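Local coordinates for proteasome assembly chaperone family protein (Pyrococcus furiosus, PDB 3VR0) that acts as an archaeal proteasome activator, although its family is that of the proteasome assembly chaperones, at residues P33-G38 and G124-F129; A230-L235 and I239-L244. All coordinates share one frame; numbering follows the deposited sequence.

Contact 1: residues P33-G38 and G124-F129; sequences PIFIEG and GKMLDF
F35 is the one side chain of strand 34-37 that makes close contact with the helical residues M126 and L127. CG stands anti to the backbone N (chi1 -177°), which carries the ring away from the sheet toward the helix. Its far end, CZ, comes within 4.3 Å of M126 CB, so the methionine meets the ring through the base of its side chain, approaching obliquely. L127 arrives differently: its side chain sets out without aiming at the strand, yet its end comes nearer and brings CD2 to the ring edge, near the ring plane, 4.5 Å from F35 CD2. The backbones stay well apart, with 9.2 Å between the CA atoms of F35 and L127. Strand 34-37 lies in the middle of the mixed sheet, between strands 102-107 and 137-145 and parallel to both. Helix 116-131 makes the beta-alpha-beta crossover that joins those two neighbours, and in doing so passes over F35. L196 of helix 192-202 and V105 also touch the phenylalanine, while I138 and I199 add to the packing round L127. All three contacting residues are buried, and they meet through apolar side-chain atoms. The other side of this helical turn is looser: G124, K125 and D128 are partly exposed and do not touch the strand, and the carboxylate of D128 forms a salt bridge with R203.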
ATOM      1  N   PRO C  33     -16.073 -26.166 -19.252  1.00 23.85           N
ATOM      2  CA  PRO C  33     -14.972 -26.844 -18.602  1.00 22.83           C
ATOM      3  C   PRO C  33     -14.974 -26.672 -17.081  1.00 23.12           C
ATOM      4  O   PRO C  33     -15.711 -25.820 -16.512  1.00 22.66           O
ATOM      5  CB  PRO C  33     -13.753 -26.187 -19.226  1.00 22.04           C
ATOM      6  CG  PRO C  33     -14.231 -24.796 -19.607  1.00 23.26           C
ATOM      7  CD  PRO C  33     -15.654 -24.912 -19.920  1.00 24.37           C
ATOM      8  N   ILE C  34     -14.199 -27.504 -16.405  1.00 23.22           N
ATOM      9  CA  ILE C  34     -13.976 -27.289 -14.987  1.00 22.93           C
ATOM     10  C   ILE C  34     -12.679 -26.489 -14.937  1.00 22.74           C
ATOM     11  O   ILE C  34     -11.725 -26.819 -15.659  1.00 21.96           O
ATOM     12  CB  ILE C  34     -13.907 -28.623 -14.188  1.00 24.22           C
ATOM     13  CG1 ILE C  34     -15.305 -29.317 -14.164  1.00 22.78           C
ATOM     14  CG2 ILE C  34     -13.383 -28.383 -12.734  1.00 21.92           C
ATOM     15  CD1 ILE C  34     -15.286 -30.766 -13.664  1.00 21.51           C
ATOM     16  N   PHE C  35     -12.679 -25.416 -14.133  1.00 21.40           N
ATOM     17  CA  PHE C  35     -11.482 -24.609 -13.892  1.00 20.97           C
ATOM     18  C   PHE C  35     -10.674 -25.145 -12.717  1.00 21.09           C
ATOM     19  O   PHE C  35     -11.125 -25.129 -11.589  1.00 23.13           O
ATOM     20  CB  PHE C  35     -11.940 -23.156 -13.633  1.00 20.14           C
ATOM     21  CG  PHE C  35     -10.823 -22.153 -13.422  1.00 19.46           C
ATOM     22  CD1 PHE C  35      -9.598 -22.304 -14.024  1.00 18.06           C
ATOM     23  CD2 PHE C  35     -11.058 -20.982 -12.655  1.00 17.90           C
ATOM     24  CE1 PHE C  35      -8.579 -21.362 -13.844  1.00 22.20           C
ATOM     25  CE2 PHE C  35     -10.028 -20.040 -12.468  1.00 17.28           C
ATOM     26  CZ  PHE C  35      -8.803 -20.226 -13.056  1.00 18.23           C
ATOM     27  N   ILE C  36      -9.448 -25.548 -12.947  1.00 21.70           N
ATOM     28  CA  ILE C  36      -8.641 -26.082 -11.900  1.00 21.20           C
ATOM     29  C   ILE C  36      -7.464 -25.161 -11.567  1.00 22.12           C
ATOM     30  O   ILE C  36      -6.723 -24.753 -12.481  1.00 21.50           O
ATOM     31  CB  ILE C  36      -8.055 -27.454 -12.286  1.00 22.95           C
ATOM     32  CG1 ILE C  36      -9.183 -28.427 -12.651  1.00 23.20           C
ATOM     33  CG2 ILE C  36      -7.262 -28.083 -11.082  1.00 20.99           C
ATOM     34  CD1 ILE C  36      -8.653 -29.774 -13.038  1.00 27.31           C
ATOM     35  N   GLU C  37      -7.282 -24.863 -10.260  1.00 21.92           N
ATOM     36  CA  GLU C  37      -6.228 -23.904  -9.821  1.00 22.45           C
ATOM     37  C   GLU C  37      -5.134 -24.555  -8.980  1.00 22.19           C
ATOM     38  O   GLU C  37      -5.418 -25.189  -7.958  1.00 23.15           O
ATOM     39  CB  GLU C  37      -6.821 -22.707  -9.079  1.00 21.71           C
ATOM     40  CG  GLU C  37      -5.743 -21.769  -8.458  1.00 23.76           C
ATOM     41  CD  GLU C  37      -5.316 -22.204  -7.063  1.00 27.44           C
ATOM     42  OE1 GLU C  37      -6.130 -22.836  -6.385  1.00 30.37           O
ATOM     43  OE2 GLU C  37      -4.155 -21.988  -6.644  1.00 31.72           O
ATOM     44  N   GLY C  38      -3.903 -24.403  -9.431  1.00 22.54           N
ATOM     45  CA  GLY C  38      -2.720 -24.837  -8.688  1.00 23.43           C
ATOM     46  C   GLY C  38      -1.615 -23.790  -8.771  1.00 24.28           C
ATOM     47  O   GLY C  38      -0.582 -23.988  -9.409  1.00 24.32           O
ATOM     48  N   GLY C 124     -10.477 -11.957  -9.992  1.00 22.00           N
ATOM     49  CA  GLY C 124     -11.577 -11.460 -10.776  1.00 21.29           C
ATOM     50  C   GLY C 124     -11.275 -11.554 -12.287  1.00 22.05           C
ATOM     51  O   GLY C 124     -12.152 -12.003 -13.041  1.00 21.31           O
ATOM     52  N   LYS C 125     -10.071 -11.136 -12.720  1.00 20.48           N
ATOM     53  CA  LYS C 125      -9.703 -11.266 -14.146  1.00 21.90           C
ATOM     54  C   LYS C 125      -9.662 -12.746 -14.573  1.00 20.15           C
ATOM     55  O   LYS C 125     -10.106 -13.077 -15.671  1.00 20.39           O
ATOM     56  CB  LYS C 125      -8.334 -10.649 -14.464  1.00 21.42           C
ATOM     57  CG  LYS C 125      -8.344  -9.123 -14.549  1.00 30.80           C
ATOM     58  CD  LYS C 125      -9.008  -8.596 -15.859  1.00 35.92           C
ATOM     59  CE  LYS C 125      -8.404  -9.211 -17.107  1.00 39.57           C
ATOM     60  NZ  LYS C 125      -8.984  -8.538 -18.319  1.00 44.20           N
ATOM     61  N   MET C 126      -9.107 -13.607 -13.732  1.00 18.92           N
ATOM     62  CA  MET C 126      -9.140 -15.068 -14.027  1.00 20.35           C
ATOM     63  C   MET C 126     -10.561 -15.557 -14.198  1.00 20.56           C
ATOM     64  O   MET C 126     -10.817 -16.345 -15.118  1.00 20.71           O
ATOM     65  CB  MET C 126      -8.489 -15.911 -12.959  1.00 18.12           C
ATOM     66  CG  MET C 126      -7.025 -15.681 -12.842  1.00 20.77           C
ATOM     67  SD  MET C 126      -6.295 -16.823 -11.633  1.00 25.56           S
ATOM     68  CE  MET C 126      -4.599 -16.317 -11.925  1.00 22.00           C
ATOM     69  N   LEU C 127     -11.466 -15.123 -13.308  1.00 20.34           N
ATOM     70  CA  LEU C 127     -12.845 -15.559 -13.443  1.00 22.30           C
ATOM     71  C   LEU C 127     -13.500 -14.993 -14.709  1.00 22.21           C
ATOM     72  O   LEU C 127     -14.268 -15.725 -15.313  1.00 21.86           O
ATOM     73  CB  LEU C 127     -13.727 -15.292 -12.208  1.00 21.78           C
ATOM     74  CG  LEU C 127     -13.209 -16.097 -10.992  1.00 26.30           C
ATOM     75  CD1 LEU C 127     -13.727 -15.536  -9.721  1.00 23.84           C
ATOM     76  CD2 LEU C 127     -13.488 -17.604 -11.074  1.00 24.95           C
ATOM     77  N   ASP C 128     -13.239 -13.723 -15.078  1.00 21.50           N
ATOM     78  CA  ASP C 128     -13.876 -13.146 -16.281  1.00 23.16           C
ATOM     79  C   ASP C 128     -13.434 -13.956 -17.509  1.00 22.47           C
ATOM     80  O   ASP C 128     -14.187 -14.157 -18.439  1.00 22.45           O
ATOM     81  CB  ASP C 128     -13.494 -11.665 -16.549  1.00 23.16           C
ATOM     82  CG  ASP C 128     -13.974 -10.682 -15.442  1.00 27.47           C
ATOM     83  OD1 ASP C 128     -14.899 -10.986 -14.647  1.00 26.66           O
ATOM     84  OD2 ASP C 128     -13.397  -9.583 -15.371  1.00 29.83           O
ATOM     85  N   PHE C 129     -12.184 -14.339 -17.523  1.00 21.76           N
ATOM     86  CA  PHE C 129     -11.629 -15.012 -18.667  1.00 23.35           C
ATOM     87  C   PHE C 129     -12.252 -16.432 -18.832  1.00 24.25           C
ATOM     88  O   PHE C 129     -12.698 -16.802 -19.895  1.00 24.56           O
ATOM     89  CB  PHE C 129     -10.117 -15.077 -18.505  1.00 22.41           C
ATOM     90  CG  PHE C 129      -9.427 -15.834 -19.602  1.00 24.11           C
ATOM     91  CD1 PHE C 129      -9.601 -15.461 -20.958  1.00 22.73           C
ATOM     92  CD2 PHE C 129      -8.657 -16.949 -19.302  1.00 20.17           C
ATOM     93  CE1 PHE C 129      -8.956 -16.182 -21.989  1.00 26.84           C
ATOM     94  CE2 PHE C 129      -7.989 -17.674 -20.334  1.00 24.54           C
ATOM     95  CZ  PHE C 129      -8.150 -17.299 -21.674  1.00 23.00           C
TER

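Contact 2: residues A230-L235 and I239-L244; sequences AVTKIL and IDMTAL
T232, near the end of helix 221-235, meets both I239 and M241, and its short side chain divides the work at the first branch. From CB, which points toward the incoming chain, the methyl CG2 runs beside the backbone N and crosses the side chain of I239 at a slant, reaching its CD1 at 3.8 Å. The other branch, OG1, sits between the backbone N and the carbonyl carbon (chi1 56°). That torsion turns the hydroxyl back along its own helix, where its strongest polar partner is the carbonyl oxygen of L228, one turn earlier. The same oxygen accepts a hydrogen bond from a water 3.1 Å away, and this water in turn accepts the backbone N-H of I239, its oxygen 2.7 Å from I239 N. A single water thus bridges helix and loop. At the tip, OG1 also has the methyl CE of M241 as a neighbour, at 4.1 Å. The methionine, bent at chi2 (-66°), slides past the threonine in the opposite direction and lies against K225, L228 and S229 of helix 221-235. Only three residues separate the two segments, so the contact lies in the short connection from helix 221-235 to helix 242-256, where a coiled coil is predicted. M241 occupies the N-cap position of that second helix. Just before it, D240 OD1 accepts the hydroxyl of T242, OG1 lying at 2.9 Å on the syn side of the carboxylate and 25° out of its plane. The backbone N of T242 adds a weak bond to the same OD1, as in an Asx turn. Helix 45-57 supplies the backing: L53 touches T232, L57 touches I239, and H52 bonds through NE2 to the carbonyl oxygen of D240.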
ATOM      1  N   ALA C 230      -7.357 -37.101  -5.240  1.00 31.27           N
ATOM      2  CA  ALA C 230      -8.739 -36.748  -4.951  1.00 30.48           C
ATOM      3  C   ALA C 230      -9.363 -36.046  -6.155  1.00 30.29           C
ATOM      4  O   ALA C 230     -10.483 -36.365  -6.538  1.00 31.01           O
ATOM      5  CB  ALA C 230      -8.854 -35.896  -3.693  1.00 30.48           C
ATOM      6  N   VAL C 231      -8.644 -35.082  -6.739  1.00 29.81           N
ATOM      7  CA  VAL C 231      -9.155 -34.331  -7.889  1.00 29.22           C
ATOM      8  C   VAL C 231      -9.365 -35.258  -9.129  1.00 29.14           C
ATOM      9  O   VAL C 231     -10.451 -35.302  -9.652  1.00 28.27           O
ATOM     10  CB  VAL C 231      -8.202 -33.202  -8.275  1.00 29.06           C
ATOM     11  CG1 VAL C 231      -8.640 -32.576  -9.646  1.00 29.04           C
ATOM     12  CG2 VAL C 231      -8.087 -32.178  -7.154  1.00 27.02           C
ATOM     13  N   THR C 232      -8.341 -35.990  -9.569  1.00 29.72           N
ATOM     14  CA  THR C 232      -8.532 -36.934 -10.687  1.00 31.64           C
ATOM     15  C   THR C 232      -9.662 -37.929 -10.410  1.00 33.14           C
ATOM     16  O   THR C 232     -10.511 -38.213 -11.271  1.00 33.13           O
ATOM     17  CB  THR C 232      -7.274 -37.663 -11.079  1.00 32.02           C
ATOM     18  OG1 THR C 232      -6.736 -38.352  -9.941  1.00 34.36           O
ATOM     19  CG2 THR C 232      -6.244 -36.683 -11.679  1.00 29.71           C
ATOM     20  N   LYS C 233      -9.778 -38.363  -9.164  1.00 33.96           N
ATOM     21  CA  LYS C 233     -10.924 -39.204  -8.819  1.00 33.64           C
ATOM     22  C   LYS C 233     -12.270 -38.514  -9.056  1.00 33.50           C
ATOM     23  O   LYS C 233     -13.190 -39.117  -9.627  1.00 33.68           O
ATOM     24  CB  LYS C 233     -10.770 -39.750  -7.387  1.00 34.19           C
ATOM     25  CG  LYS C 233     -12.040 -40.041  -6.622  1.00 35.29           C
ATOM     26  CD  LYS C 233     -12.929 -41.088  -7.287  1.00 39.63           C
ATOM     27  CE  LYS C 233     -12.386 -42.480  -7.186  1.00 44.74           C
ATOM     28  NZ  LYS C 233     -13.567 -43.373  -6.883  1.00 45.57           N
ATOM     29  N   ILE C 234     -12.418 -37.255  -8.642  1.00 32.52           N
ATOM     30  CA  ILE C 234     -13.655 -36.526  -8.978  1.00 31.16           C
ATOM     31  C   ILE C 234     -13.888 -36.382 -10.505  1.00 31.07           C
ATOM     32  O   ILE C 234     -15.027 -36.309 -10.959  1.00 30.22           O
ATOM     33  CB  ILE C 234     -13.677 -35.124  -8.289  1.00 30.57           C
ATOM     34  CG1 ILE C 234     -13.978 -35.269  -6.803  1.00 30.86           C
ATOM     35  CG2 ILE C 234     -14.692 -34.220  -8.887  1.00 29.54           C
ATOM     36  CD1 ILE C 234     -13.618 -34.066  -5.963  1.00 26.90           C
ATOM     37  N   LEU C 235     -12.799 -36.268 -11.262  1.00 31.77           N
ATOM     38  CA  LEU C 235     -12.873 -36.026 -12.691  1.00 33.32           C
ATOM     39  C   LEU C 235     -13.144 -37.305 -13.509  1.00 35.21           C
ATOM     40  O   LEU C 235     -13.578 -37.217 -14.666  1.00 36.01           O
ATOM     41  CB  LEU C 235     -11.587 -35.342 -13.171  1.00 33.14           C
ATOM     42  CG  LEU C 235     -11.275 -33.930 -12.639  1.00 31.23           C
ATOM     43  CD1 LEU C 235      -9.976 -33.487 -13.248  1.00 29.54           C
ATOM     44  CD2 LEU C 235     -12.397 -32.946 -12.957  1.00 28.72           C
ATOM     45  N   ILE C 239      -4.418 -41.195 -13.675  1.00 43.62           N
ATOM     46  CA  ILE C 239      -3.224 -40.512 -14.095  1.00 43.75           C
ATOM     47  C   ILE C 239      -2.115 -41.239 -13.389  1.00 43.71           C
ATOM     48  O   ILE C 239      -2.274 -41.627 -12.242  1.00 43.68           O
ATOM     49  CB  ILE C 239      -3.342 -38.985 -13.762  1.00 43.14           C
ATOM     50  CG1 ILE C 239      -3.811 -38.245 -15.010  1.00 44.38           C
ATOM     51  CG2 ILE C 239      -2.062 -38.365 -13.351  1.00 42.85           C
ATOM     52  CD1 ILE C 239      -5.286 -38.105 -15.099  1.00 43.73           C
ATOM     53  N   ASP C 240      -1.021 -41.459 -14.093  1.00 43.92           N
ATOM     54  CA  ASP C 240       0.124 -42.104 -13.507  1.00 45.53           C
ATOM     55  C   ASP C 240       0.820 -41.134 -12.522  1.00 45.75           C
ATOM     56  O   ASP C 240       1.315 -40.087 -12.930  1.00 45.52           O
ATOM     57  CB  ASP C 240       1.097 -42.583 -14.610  1.00 45.52           C
ATOM     58  CG  ASP C 240       2.233 -43.430 -14.058  1.00 49.30           C
ATOM     59  OD1 ASP C 240       2.133 -43.844 -12.876  1.00 53.81           O
ATOM     60  OD2 ASP C 240       3.227 -43.676 -14.782  1.00 51.29           O
ATOM     61  N   MET C 241       0.871 -41.513 -11.245  1.00 46.11           N
ATOM     62  CA  MET C 241       1.504 -40.711 -10.167  1.00 46.77           C
ATOM     63  C   MET C 241       3.008 -40.963  -9.914  1.00 47.63           C
ATOM     64  O   MET C 241       3.591 -40.398  -8.979  1.00 47.45           O
ATOM     65  CB  MET C 241       0.724 -40.891  -8.856  1.00 45.84           C
ATOM     66  CG  MET C 241      -0.755 -40.538  -8.971  1.00 44.40           C
ATOM     67  SD  MET C 241      -0.992 -38.747  -9.308  1.00 42.27           S
ATOM     68  CE  MET C 241      -2.761 -38.708  -9.214  1.00 36.30           C
ATOM     69  N   THR C 242       3.629 -41.776 -10.767  1.00 48.30           N
ATOM     70  CA  THR C 242       5.027 -42.194 -10.590  1.00 49.21           C
ATOM     71  C   THR C 242       5.969 -41.038 -10.301  1.00 49.59           C
ATOM     72  O   THR C 242       6.680 -41.054  -9.290  1.00 50.25           O
ATOM     73  CB  THR C 242       5.563 -42.984 -11.820  1.00 49.28           C
ATOM     74  OG1 THR C 242       4.819 -44.202 -11.973  1.00 49.62           O
ATOM     75  CG2 THR C 242       7.051 -43.315 -11.657  1.00 49.59           C
ATOM     76  N   ALA C 243       5.983 -40.039 -11.176  1.00 49.74           N
ATOM     77  CA  ALA C 243       6.971 -38.975 -11.069  1.00 49.57           C
ATOM     78  C   ALA C 243       6.864 -38.225  -9.730  1.00 49.76           C
ATOM     79  O   ALA C 243       7.867 -37.697  -9.230  1.00 50.15           O
ATOM     80  CB  ALA C 243       6.873 -38.034 -12.238  1.00 49.88           C
ATOM     81  N   LEU C 244       5.669 -38.205  -9.140  1.00 49.14           N
ATOM     82  CA  LEU C 244       5.469 -37.540  -7.857  1.00 48.79           C
ATOM     83  C   LEU C 244       6.040 -38.402  -6.731  1.00 49.95           C
ATOM     84  O   LEU C 244       6.840 -37.903  -5.939  1.00 49.74           O
ATOM     85  CB  LEU C 244       3.992 -37.170  -7.615  1.00 48.05           C
ATOM     86  CG  LEU C 244       3.347 -35.970  -8.359  1.00 45.40           C
ATOM     87  CD1 LEU C 244       1.857 -35.882  -8.097  1.00 37.96           C
ATOM     88  CD2 LEU C 244       4.015 -34.643  -8.042  1.00 39.04           C
TER
HETATM   89  O   HOH W   1      -5.235 -40.795 -11.116  1.00 43.95           O

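How the contacts relate
Contact 1 belongs to the core and contact 2 to its margin. In the first, a central strand meets a crossover helix far along the chain through buried hydrocarbon alone; in the second, the end of one helix meets the loop leading into the next, one buried residue against two partly exposed ones, with a bridging water and polar bonds at a helix start. Neither shares a helix or strand with the other, and their centres lie 20 Å apart. They are nonetheless joined by packing: I34 CD1 of the strand reaches L235 CD2 at 3.7 Å, and I36 CD1 reaches L235 CD1 at 3.9 Å. The isoleucines that flank F35 in sequence thus meet the last residue of helix 221-235.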